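Local coordinates for protein putative adhesin (Parabacteroides distasonis, PDB 3LJY) that is a putative surface adhesin, of unproven function, that probably acts in cell adhesion, at residues A[22-27]-A[91-96]. Sequence-based numbering, arbitrary orientation. Where two conformers were deposited one is given.
Sequences YNEIKV and AAKVSG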
ATOM      1  N   TYR A  22      -4.658   3.585 -17.997  1.00 46.98           N
ATOM      2  CA  TYR A  22      -5.222   4.012 -16.737  1.00 45.62           C
ATOM      3  C   TYR A  22      -4.064   4.399 -15.812  1.00 45.55           C
ATOM      4  O   TYR A  22      -2.956   3.910 -15.980  1.00 47.49           O
ATOM      5  CB  TYR A  22      -6.078   2.878 -16.151  1.00 44.89           C
ATOM      6  CG  TYR A  22      -5.288   1.619 -15.867  1.00 45.03           C
ATOM      7  CD1 TYR A  22      -4.553   1.476 -14.683  1.00 42.95           C
ATOM      8  CD2 TYR A  22      -5.251   0.579 -16.788  1.00 44.12           C
ATOM      9  CE1 TYR A  22      -3.816   0.331 -14.448  1.00 45.70           C
ATOM     10  CE2 TYR A  22      -4.516  -0.558 -16.551  1.00 42.76           C
ATOM     11  CZ  TYR A  22      -3.805  -0.673 -15.396  1.00 43.17           C
ATOM     12  OH  TYR A  22      -3.094  -1.789 -15.184  1.00 44.75           O
ATOM     13  N   ASN A  23      -4.312   5.312 -14.875  1.00 46.71           N
ATOM     14  CA  ASN A  23      -3.302   5.741 -13.887  1.00 46.03           C
ATOM     15  C   ASN A  23      -3.787   5.542 -12.458  1.00 45.85           C
ATOM     16  O   ASN A  23      -3.140   5.948 -11.495  1.00 44.58           O
ATOM     17  CB  ASN A  23      -2.923   7.214 -14.097  1.00 44.86           C
ATOM     18  CG  ASN A  23      -4.046   8.173 -13.725  1.00 45.18           C
ATOM     19  OD1 ASN A  23      -5.236   7.819 -13.714  1.00 43.26           O
ATOM     20  ND2 ASN A  23      -3.665   9.406 -13.418  1.00 43.22           N
ATOM     21  N   GLU A  24      -4.930   4.901 -12.331  1.00 47.09           N
ATOM     22  CA  GLU A  24      -5.524   4.693 -11.050  1.00 49.07           C
ATOM     23  C   GLU A  24      -6.216   3.335 -11.041  1.00 47.16           C
ATOM     24  O   GLU A  24      -6.741   2.860 -12.055  1.00 45.62           O
ATOM     25  CB  GLU A  24      -6.442   5.886 -10.714  1.00 50.40           C
ATOM     26  CG  GLU A  24      -7.265   5.687  -9.470  1.00 56.33           C
ATOM     27  CD  GLU A  24      -7.801   6.968  -8.844  1.00 57.33           C
ATOM     28  OE1 GLU A  24      -7.721   8.071  -9.477  1.00 57.75           O
ATOM     29  OE2 GLU A  24      -8.305   6.824  -7.686  1.00 65.97           O
ATOM     30  N   ILE A  25      -6.143   2.675  -9.891  1.00 48.79           N
ATOM     31  CA  ILE A  25      -6.741   1.342  -9.690  1.00 49.09           C
ATOM     32  C   ILE A  25      -7.630   1.292  -8.451  1.00 47.80           C
ATOM     33  O   ILE A  25      -7.291   1.852  -7.434  1.00 47.47           O
ATOM     34  CB  ILE A  25      -5.650   0.282  -9.609  1.00 48.53           C
ATOM     35  CG1 ILE A  25      -4.868   0.276 -10.930  1.00 50.32           C
ATOM     36  CG2 ILE A  25      -6.246  -1.047  -9.311  1.00 49.21           C
ATOM     37  CD1 ILE A  25      -4.177  -1.034 -11.265  1.00 48.45           C
ATOM     38  N   LYS A  26      -8.793   0.665  -8.569  1.00 50.13           N
ATOM     39  CA  LYS A  26      -9.656   0.377  -7.405  1.00 52.52           C
ATOM     40  C   LYS A  26      -9.884  -1.111  -7.329  1.00 51.66           C
ATOM     41  O   LYS A  26     -10.388  -1.691  -8.272  1.00 51.88           O
ATOM     42  CB  LYS A  26     -10.972   1.142  -7.496  1.00 53.26           C
ATOM     43  CG  LYS A  26     -10.772   2.602  -7.063  1.00 56.57           C
ATOM     44  CD  LYS A  26     -11.857   3.569  -7.554  1.00 58.99           C
ATOM     45  CE  LYS A  26     -11.479   5.029  -7.219  1.00 60.19           C
ATOM     46  NZ  LYS A  26     -12.210   6.039  -8.064  1.00 63.21           N
ATOM     47  N   VAL A  27      -9.437  -1.736  -6.242  1.00 51.86           N
ATOM     48  CA  VAL A  27      -9.625  -3.178  -6.044  1.00 51.60           C
ATOM     49  C   VAL A  27     -10.276  -3.515  -4.696  1.00 52.18           C
ATOM     50  O   VAL A  27      -9.913  -2.998  -3.624  1.00 50.17           O
ATOM     51  CB  VAL A  27      -8.320  -3.988  -6.242  1.00 50.66           C
ATOM     52  CG1 VAL A  27      -7.285  -3.694  -5.215  1.00 48.12           C
ATOM     53  CG2 VAL A  27      -8.655  -5.458  -6.235  1.00 56.67           C
ATOM     54  N   ALA A  91      -2.452   6.474  -8.282  1.00 42.06           N
ATOM     55  CA  ALA A  91      -3.284   6.146  -7.114  1.00 42.57           C
ATOM     56  C   ALA A  91      -3.760   4.726  -7.128  1.00 42.88           C
ATOM     57  O   ALA A  91      -4.083   4.185  -8.197  1.00 43.21           O
ATOM     58  CB  ALA A  91      -4.511   7.086  -7.044  1.00 37.65           C
ATOM     59  N   ALA A  92      -3.814   4.109  -5.942  1.00 43.20           N
ATOM     60  CA  ALA A  92      -4.504   2.834  -5.779  1.00 43.31           C
ATOM     61  C   ALA A  92      -5.336   2.836  -4.517  1.00 43.01           C
ATOM     62  O   ALA A  92      -4.893   3.321  -3.489  1.00 41.74           O
ATOM     63  CB  ALA A  92      -3.522   1.615  -5.779  1.00 40.22           C
ATOM     64  N   LYS A  93      -6.545   2.294  -4.613  0.62 43.80           N
ATOM     65  CA  LYS A  93      -7.419   2.114  -3.466  0.62 44.96           C
ATOM     66  C   LYS A  93      -7.654   0.594  -3.352  0.62 44.25           C
ATOM     67  O   LYS A  93      -8.056  -0.071  -4.323  0.62 41.02           O
ATOM     68  CB  LYS A  93      -8.729   2.924  -3.608  0.62 46.28           C
ATOM     69  CG  LYS A  93      -8.661   4.382  -3.066  0.62 48.21           C
ATOM     70  CD  LYS A  93      -8.580   5.520  -4.133  0.62 49.23           C
ATOM     71  CE  LYS A  93      -7.147   5.855  -4.607  0.62 46.65           C
ATOM     72  NZ  LYS A  93      -6.151   6.319  -3.551  0.62 40.91           N
ATOM     73  N   VAL A  94      -7.329   0.050  -2.176  1.00 43.02           N
ATOM     74  CA  VAL A  94      -7.288  -1.390  -1.967  1.00 43.52           C
ATOM     75  C   VAL A  94      -8.128  -1.727  -0.758  1.00 44.01           C
ATOM     76  O   VAL A  94      -7.838  -1.273   0.341  1.00 45.83           O
ATOM     77  CB  VAL A  94      -5.824  -1.942  -1.823  1.00 45.00           C
ATOM     78  CG1 VAL A  94      -5.844  -3.436  -1.800  1.00 39.62           C
ATOM     79  CG2 VAL A  94      -4.928  -1.447  -2.978  1.00 41.54           C
ATOM     80  N   SER A  95      -9.196  -2.490  -0.979  0.50 44.86           N
ATOM     81  CA  SER A  95     -10.154  -2.880   0.065  0.50 45.16           C
ATOM     82  C   SER A  95     -10.521  -4.365  -0.021  0.50 46.29           C
ATOM     83  O   SER A  95     -10.025  -5.099  -0.877  0.50 48.40           O
ATOM     84  CB  SER A  95     -11.433  -2.024  -0.019  0.50 44.38           C
ATOM     85  OG  SER A  95     -11.406  -1.118  -1.107  0.50 47.04           O
ATOM     86  N   GLY A  96     -11.419  -4.802   0.856  1.00 47.52           N
ATOM     87  CA  GLY A  96     -11.853  -6.195   0.866  1.00 48.51           C
ATOM     88  C   GLY A  96     -10.697  -6.968   1.435  1.00 50.68           C
ATOM     89  O   GLY A  96     -10.027  -6.526   2.360  1.00 53.05           O
TER
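V27 CG1 sits between its own backbone N and carbonyl carbon (chi1 66°), and V94 CG1 stands anti to its backbone N (chi1 -172°); the two methyls meet 3.7 Å apart, V27 CG1 to V94 CG1, with the side chains lying abreast and pointing the same way. On the other face, E24 runs out extended from a CG anti to the backbone N, passing its CD over A91 CB at 3.8 Å, while K93, in the conformer modelled here, bends at chi2, chi3 and chi4 and crosses it at a slant. In this conformer K93 CE comes 3.4 Å from E24 OE2, but the ammonium stays back, K93 NZ lying 4.7 Å from E24 OE2. K26 CG packs beside K93 CB. Between these faces strands 24-27 and 91-94 run parallel in register. I25 uses both its N-H, to A91 O, and its carbonyl, to K93 N; V27 N then reaches K93 O at 2.9 Å and S95 N reaches V27 O at 2.8 Å. The bond from A91 N to N23 O is weak. I25 and V27 touch F33 of strand 32-37, and A92 and V94 touch F100 of strand 99-102, so this face lines the interior of a beta-helix-like stack of parallel strands, in keeping with the pectate-lyase-like clan. The chemistry is thus divided: backbone bonds set the register, apolar groups fill the inner face, and on the outer face the opposite charges of E24 and this conformer of K93 may attract weakly at a distance, with no salt bridge.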